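Glutamate receptor 1 (PDB 4IO2) binds glutamate in the two-lobed ligand-binding domain described here and, like its relatives, probably uses that binding to gate an ion channel in the membrane. Local coordinates at residues D121-G126 with V176-I181; I133-R136 with G141-Y144; S168-I173 with C193-V198. One frame throughout, in Å; residues are numbered along the deposited sequence.

Interaction 1. Residues D121-G126 with V176-I181; sequences DDLKNG and VSFMDI. With GLU (glutamic acid), chain E.
The Phe178 ring meets Leu123 at its edge: methyl CD2 of Leu123 lies close to the ring plane and touches CE1 of Phe178 at 3.5 Å, with CZ a little farther off. Over one face of the ring lies the terminal methyl of Ile135; Phe202 also meets Phe178 edge-to-face. The second flat group, the Asp180 carboxylate, serves the bound glutamate instead of the helix. Its OD2 accepts a hydrogen bond from the ligand amino N at 2.7 Å, while OD1 is held by Asn105, so both oxygens are engaged and the group's rotation is restrained. The backbone N of Asp180 points almost straight at the ligand side chain, donating to OE2 at 3.1 Å with an N-H...O angle of 177°.

Away from the ligand, Leu123 reaches from helix 120-125 toward Val176 and Phe178. The same CD2 methyl that meets the ring also rests 3.9 Å from CG2 of Val176, the leucine and valine running alongside one another, head to tail. Val176 sets CG1 anti to its carbonyl carbon (chi1 -63°), which leaves CG2 between the backbone N and that carbonyl and facing the leucine. A branched leucine suits this spot, since one methyl can fill the corner between a valine and an aromatic edge, and all three residues are buried.

This is the second lobe of a glutamate-receptor ligand-binding domain, related in fold to periplasmic binding proteins. The chemistry divides the segment in two: Val176 and Phe178 pack on the helix through apolar side chains, whereas Asp180, at the end of the strand, holds the ligand's ammonium group and side-chain carboxylate, and its acidic group would probably help to stabilise the positive charge on that amino group.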
# COMPACT_ATOMS: atom_id res chain seq x y z
N ASP A 121 19.42 15.41 2.48
CA ASP A 121 19.81 16.83 2.39
C ASP A 121 21.19 16.99 1.75
O ASP A 121 21.43 17.93 1.00
CB ASP A 121 19.84 17.49 3.77
CG ASP A 121 18.45 17.76 4.30
OD1 ASP A 121 17.50 17.77 3.48
OD2 ASP A 121 18.32 17.98 5.52
N ASP A 122 22.08 16.05 2.01
CA ASP A 122 23.43 16.16 1.47
C ASP A 122 23.43 16.02 -0.06
O ASP A 122 24.29 16.57 -0.73
CB ASP A 122 24.36 15.14 2.14
CG ASP A 122 24.74 15.55 3.57
OD1 ASP A 122 24.70 16.75 3.88
OD2 ASP A 122 25.09 14.66 4.38
N LEU A 123 22.44 15.33 -0.63
CA LEU A 123 22.35 15.24 -2.09
C LEU A 123 21.67 16.47 -2.67
O LEU A 123 21.93 16.83 -3.81
CB LEU A 123 21.53 13.99 -2.52
CG LEU A 123 22.20 12.63 -2.47
CD1 LEU A 123 22.57 12.37 -1.06
CD2 LEU A 123 21.25 11.54 -2.99
N LYS A 124 20.79 17.08 -1.89
CA LYS A 124 20.02 18.24 -2.36
C LYS A 124 20.71 19.56 -2.04
O LYS A 124 20.31 20.60 -2.56
CB LYS A 124 18.59 18.20 -1.78
CG LYS A 124 17.66 17.16 -2.43
CD LYS A 124 16.32 16.98 -1.69
CE LYS A 124 15.41 16.01 -2.43
NZ LYS A 124 14.18 15.57 -1.68
N ASN A 125 21.74 19.53 -1.21
CA ASN A 125 22.50 20.75 -0.89
C ASN A 125 23.65 20.92 -1.85
O ASN A 125 24.16 22.03 -2.03
CB ASN A 125 23.08 20.70 0.52
CG ASN A 125 22.02 20.84 1.58
OD1 ASN A 125 20.85 21.10 1.28
ND2 ASN A 125 22.42 20.67 2.84
N GLY A 126 24.09 19.83 -2.45
CA GLY A 126 25.27 19.87 -3.28
C GLY A 126 26.55 19.47 -2.56
O GLY A 126 27.62 19.86 -3.01
N VAL A 176 26.93 7.64 -3.70
CA VAL A 176 25.62 7.15 -3.27
C VAL A 176 24.88 6.60 -4.47
O VAL A 176 25.13 6.96 -5.62
CB VAL A 176 24.76 8.24 -2.61
CG1 VAL A 176 25.37 8.76 -1.33
CG2 VAL A 176 24.51 9.40 -3.60
N SER A 177 23.93 5.71 -4.20
CA SER A 177 22.84 5.42 -5.14
C SER A 177 21.56 5.25 -4.33
O SER A 177 21.56 5.46 -3.11
CB SER A 177 23.15 4.18 -5.97
OG SER A 177 22.21 4.02 -7.04
N PHE A 178 20.44 4.93 -5.02
CA PHE A 178 19.15 4.69 -4.37
C PHE A 178 18.80 3.23 -4.63
O PHE A 178 19.13 2.67 -5.69
CB PHE A 178 18.03 5.49 -5.05
CG PHE A 178 18.16 7.00 -4.99
CD1 PHE A 178 18.99 7.62 -4.08
CD2 PHE A 178 17.43 7.79 -5.87
CE1 PHE A 178 19.10 8.99 -4.05
CE2 PHE A 178 17.50 9.16 -5.83
CZ PHE A 178 18.35 9.76 -4.92
N MET A 179 18.12 2.62 -3.67
CA MET A 179 17.71 1.22 -3.79
C MET A 179 16.49 0.97 -2.93
O MET A 179 16.35 1.53 -1.86
CB MET A 179 18.86 0.32 -3.40
CG MET A 179 18.60 -1.13 -3.66
SD MET A 179 20.12 -2.12 -3.32
CE MET A 179 19.54 -3.76 -3.81
N ASP A 180 15.55 0.19 -3.45
CA ASP A 180 14.40 -0.22 -2.67
C ASP A 180 14.83 -0.82 -1.34
O ASP A 180 15.80 -1.57 -1.27
CB ASP A 180 13.60 -1.29 -3.39
CG ASP A 180 12.87 -0.80 -4.62
OD1 ASP A 180 12.58 0.43 -4.74
OD2 ASP A 180 12.55 -1.70 -5.43
N ILE A 181 14.06 -0.56 -0.30
CA ILE A 181 14.49 -0.92 1.04
C ILE A 181 14.59 -2.42 1.27
O ILE A 181 15.51 -2.87 1.97
CB ILE A 181 13.55 -0.27 2.12
CG1 ILE A 181 14.11 -0.45 3.53
CG2 ILE A 181 12.09 -0.78 2.00
CD1 ILE A 181 13.32 0.38 4.56
N GLU E . 11.29 -1.37 -7.85
CA GLU E . 12.11 -0.61 -8.79
C GLU E . 11.32 -0.29 -10.06
O GLU E . 10.23 -0.89 -10.26
CB GLU E . 13.40 -1.35 -9.18
CG GLU E . 14.32 -1.75 -8.03
CD GLU E . 15.04 -0.60 -7.33
OE1 GLU E . 14.95 0.53 -7.80
OE2 GLU E . 15.77 -0.87 -6.33
OXT GLU E . 11.77 0.58 -10.84

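Interaction 2. Residues I133-R136 with G141-Y144; sequences IGIR and GEDY. With GLU (glutamic acid), chain E.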
# COMPACT_ATOMS: atom_id res chain seq x y z
N ILE A 133 26.25 10.95 -7.77
CA ILE A 133 25.04 10.19 -7.47
C ILE A 133 24.73 9.20 -8.61
O ILE A 133 24.40 9.62 -9.70
CB ILE A 133 23.88 11.18 -7.25
CG1 ILE A 133 24.24 12.23 -6.18
CG2 ILE A 133 22.59 10.40 -6.90
CD1 ILE A 133 23.28 13.37 -6.15
N GLY A 134 24.88 7.88 -8.38
CA GLY A 134 24.60 6.88 -9.41
C GLY A 134 23.13 6.48 -9.39
O GLY A 134 22.55 6.31 -8.33
N ILE A 135 22.53 6.41 -10.57
CA ILE A 135 21.14 6.01 -10.69
C ILE A 135 20.98 4.95 -11.79
O ILE A 135 21.42 5.13 -12.89
CB ILE A 135 20.24 7.23 -11.01
CG1 ILE A 135 20.24 8.28 -9.87
CG2 ILE A 135 18.79 6.76 -11.35
CD1 ILE A 135 19.51 7.95 -8.63
N ARG A 136 20.34 3.83 -11.45
CA ARG A 136 19.98 2.81 -12.43
C ARG A 136 18.87 3.28 -13.36
O ARG A 136 17.74 3.59 -12.96
CB ARG A 136 19.59 1.51 -11.74
CG ARG A 136 20.74 0.81 -11.05
CD ARG A 136 20.24 -0.31 -10.16
NE ARG A 136 19.60 0.25 -8.96
CZ ARG A 136 18.65 -0.29 -8.24
NH1 ARG A 136 18.10 -1.45 -8.65
NH2 ARG A 136 18.24 0.29 -7.13
N GLY A 141 13.49 5.15 -9.22
CA GLY A 141 14.44 6.06 -8.62
C GLY A 141 14.93 7.13 -9.59
O GLY A 141 15.26 8.24 -9.19
N GLU A 142 14.99 6.79 -10.86
CA GLU A 142 15.38 7.76 -11.88
C GLU A 142 14.39 8.90 -11.92
O GLU A 142 14.79 10.07 -11.97
CB GLU A 142 15.51 7.11 -13.26
CG GLU A 142 15.94 8.07 -14.35
CD GLU A 142 16.01 7.44 -15.76
OE1 GLU A 142 15.49 6.29 -15.94
OE2 GLU A 142 16.63 8.09 -16.65
N ASP A 143 13.09 8.60 -11.86
CA ASP A 143 12.16 9.72 -11.88
C ASP A 143 12.16 10.53 -10.58
O ASP A 143 11.95 11.75 -10.62
CB ASP A 143 10.78 9.35 -12.36
CG ASP A 143 10.79 8.96 -13.84
OD1 ASP A 143 11.39 9.68 -14.70
OD2 ASP A 143 10.30 7.88 -14.12
N TYR A 144 12.44 9.88 -9.45
CA TYR A 144 12.61 10.62 -8.21
C TYR A 144 13.77 11.61 -8.35
O TYR A 144 13.65 12.77 -7.97
CB TYR A 144 12.83 9.67 -7.01
CG TYR A 144 12.99 10.40 -5.73
CD1 TYR A 144 14.23 10.90 -5.34
CD2 TYR A 144 11.91 10.62 -4.88
CE1 TYR A 144 14.38 11.59 -4.17
CE2 TYR A 144 12.04 11.32 -3.72
CZ TYR A 144 13.28 11.80 -3.36
OH TYR A 144 13.42 12.51 -2.19
N GLU E . 11.29 -1.37 -7.85
CA GLU E . 12.11 -0.61 -8.79
C GLU E . 11.32 -0.29 -10.06
O GLU E . 10.23 -0.89 -10.26
CB GLU E . 13.40 -1.35 -9.18
CG GLU E . 14.32 -1.75 -8.03
CD GLU E . 15.04 -0.60 -7.33
OE1 GLU E . 14.95 0.53 -7.80
OE2 GLU E . 15.77 -0.87 -6.33
OXT GLU E . 11.77 0.58 -10.84
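The apolar part of this contact is made by Ile135 against the first turn of helix 140-148. Its CG2 methyl lies 3.6 Å from CA of Glu142, with CB of the same residue only slightly farther away, and Gly141 offers its backbone carbonyl carbon to that methyl at a looser distance. The methyl stands opposite the backbone N across the CA-CB bond, which carries it to the helix, the isoleucine meeting the glutamate at a slant.

The polar part belongs to Arg136 and the bound glutamate. NH2 of Arg136 donates to OE2 of the ligand at 2.8 Å with an angle of 154°, and OE2 sits at the edge of the guanidinium, in its plane. The arginine chain bends at chi3 (-73°), turning the guanidinium to the ligand's side-chain carboxylate. The same NH2 is also bonded to Phe178 O, and Arg162, another residue of the ligand pocket, lies close to NH1, two positive groups gathered near the ligand's carboxylate. An alanine here would remove the guanidinium and would probably leave the ligand's side-chain carboxylate without this positive partner and Phe178 O without the bond from NH2. Glu142 takes its polar end elsewhere: the extended side chain brings OE1 to Gly138 N, in the loop just before the helix.

The segments join the first two elements of a beta-alpha-beta unit, strand 134-136 and helix 140-148, whose next strand, 157-159, runs parallel to 134-136 and bonds to the backbone of Ile135. Phe178 of strand 177-180 packs on Ile135, and Tyr145 of helix 140-148 also touches it.

Interaction 3. Residues S168-I173 with C193-V198; sequences SLLAGI and CNLTLV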
# COMPACT_ATOMS: atom_id res chain seq x y z
N SER A 168 30.54 0.34 -8.66
CA SER A 168 30.91 1.74 -8.76
C SER A 168 31.06 2.38 -7.37
O SER A 168 31.90 3.24 -7.17
CB SER A 168 29.87 2.51 -9.57
OG SER A 168 29.85 2.04 -10.90
N LEU A 169 30.22 1.96 -6.43
CA LEU A 169 30.41 2.38 -5.06
C LEU A 169 31.73 1.84 -4.52
O LEU A 169 32.52 2.59 -3.97
CB LEU A 169 29.26 1.85 -4.21
CG LEU A 169 27.99 2.70 -4.34
CD1 LEU A 169 26.81 1.92 -3.74
CD2 LEU A 169 28.17 4.06 -3.68
N LEU A 170 31.98 0.56 -4.69
CA LEU A 170 33.19 -0.02 -4.09
C LEU A 170 34.44 0.53 -4.74
O LEU A 170 35.50 0.51 -4.11
CB LEU A 170 33.14 -1.53 -4.21
CG LEU A 170 32.08 -2.20 -3.34
CD1 LEU A 170 32.01 -3.65 -3.71
CD2 LEU A 170 32.36 -2.06 -1.84
N ALA A 171 34.36 1.05 -5.96
CA ALA A 171 35.53 1.56 -6.67
C ALA A 171 35.71 3.05 -6.49
O ALA A 171 36.70 3.61 -6.98
CB ALA A 171 35.45 1.22 -8.14
N GLY A 172 34.82 3.69 -5.75
CA GLY A 172 34.90 5.11 -5.46
C GLY A 172 34.52 6.03 -6.61
O GLY A 172 34.83 7.23 -6.61
N ILE A 173 33.75 5.49 -7.57
CA ILE A 173 33.33 6.29 -8.72
C ILE A 173 32.09 7.11 -8.37
O ILE A 173 31.90 8.21 -8.87
CB ILE A 173 32.98 5.38 -9.90
CG1 ILE A 173 34.22 4.63 -10.37
CG2 ILE A 173 32.41 6.19 -11.06
CD1 ILE A 173 33.92 3.48 -11.29
N CYS A 193 28.86 -6.74 2.69
CA CYS A 193 28.93 -6.38 4.08
C CYS A 193 29.60 -5.02 4.30
O CYS A 193 29.48 -4.45 5.38
CB CYS A 193 29.66 -7.49 4.85
SG CYS A 193 28.87 -9.15 4.70
N ASN A 194 30.29 -4.49 3.28
CA ASN A 194 30.94 -3.19 3.39
C ASN A 194 30.19 -2.04 2.71
O ASN A 194 30.70 -0.92 2.53
CB ASN A 194 32.38 -3.27 2.83
CG ASN A 194 33.24 -4.26 3.58
OD1 ASN A 194 33.16 -4.38 4.82
ND2 ASN A 194 34.09 -4.96 2.84
N LEU A 195 28.97 -2.33 2.30
CA LEU A 195 28.04 -1.30 1.84
C LEU A 195 27.01 -1.15 2.95
O LEU A 195 26.82 -2.08 3.73
CB LEU A 195 27.35 -1.70 0.51
CG LEU A 195 28.28 -1.81 -0.68
CD1 LEU A 195 27.51 -2.14 -1.95
CD2 LEU A 195 29.10 -0.56 -0.93
N THR A 196 26.31 -0.02 2.99
CA THR A 196 25.33 0.27 4.04
C THR A 196 24.26 1.26 3.56
O THR A 196 24.36 1.81 2.46
CB THR A 196 26.02 0.78 5.33
OG1 THR A 196 25.11 0.67 6.44
CG2 THR A 196 26.52 2.22 5.17
N LEU A 197 23.24 1.47 4.39
CA LEU A 197 22.14 2.38 4.09
C LEU A 197 22.20 3.54 5.05
O LEU A 197 22.68 3.39 6.17
CB LEU A 197 20.80 1.64 4.26
CG LEU A 197 20.74 0.26 3.56
CD1 LEU A 197 19.42 -0.41 3.78
CD2 LEU A 197 20.99 0.43 2.07
N VAL A 198 21.70 4.69 4.62
CA VAL A 198 21.68 5.90 5.45
C VAL A 198 20.45 6.76 5.18
O VAL A 198 19.92 6.75 4.07
CB VAL A 198 22.99 6.75 5.26
CG1 VAL A 198 23.02 7.45 3.88
CG2 VAL A 198 23.21 7.76 6.42
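This is a small, purely apolar contact between the C-terminal end of helix 162-170 and the beginning of strand 195-198, in the second lobe, away from the glutamate pocket. One methyl does most of the work: CD2 of Leu195 is 3.7 Å from CD2 of Leu170 and 4.1 Å from CB of Leu169. It thus bridges two successive helix residues, meeting one methyl to methyl and the other at the base of its side chain. Leu195 comes in almost perpendicular to Leu170. It carries its CG anti to the carbonyl carbon (chi1 -65°), and from there the branch extends to the helix. Leucine at this strand position is long enough to carry a methyl across to the helix, and Leu170 offers a methyl of its own in return, while Leu169 is touched at CB; Leu169 and Leu195 are buried, whereas Leu170 closes the contact on the surface.

The helix ends here in a Schellman motif. Ile173 N bonds back to Ser168 O at 2.9 Å and Gly172 N to Leu169 O at 3.1 Å, and Gly172 takes the positive phi of 75° that turns the chain out of the helix, a conformation that glycine adopts easily.

On the other segment, strand 195-198 pairs antiparallel with strand 103-112, through backbone bonds such as that of Thr196 with Met111. Leu169 also packs on Leu110 of that strand, and its carbonyl O receives Arg112, so the helix end meets two neighbouring strands of one sheet. Just ahead of the strand, Cys193 forms a disulfide with Cys247, which ties this loop to the chain's C-terminal tail.

In the fold
Interactions 1 and 2 lie side by side, their centres about 9 Å apart, and both reach the bound glutamate, through Asp180 in interaction 1 and Arg136 in interaction 2. Ser177 OG approaches Gly134 O at 2.6 Å, a probable hydrogen bond that joins the two strands, and along the chain interaction 2 is nested inside the loop closed by interaction 1. Interaction 3 is farther out, its centre about 13 Å from that of interaction 1 and the Leu169 side chain about 12 Å from the ligand. It touches interaction 1 where Leu169 CD2 packs 3.8 Å from Val176 N, and both reach the same antiparallel sheet, while interactions 2 and 3 do not touch.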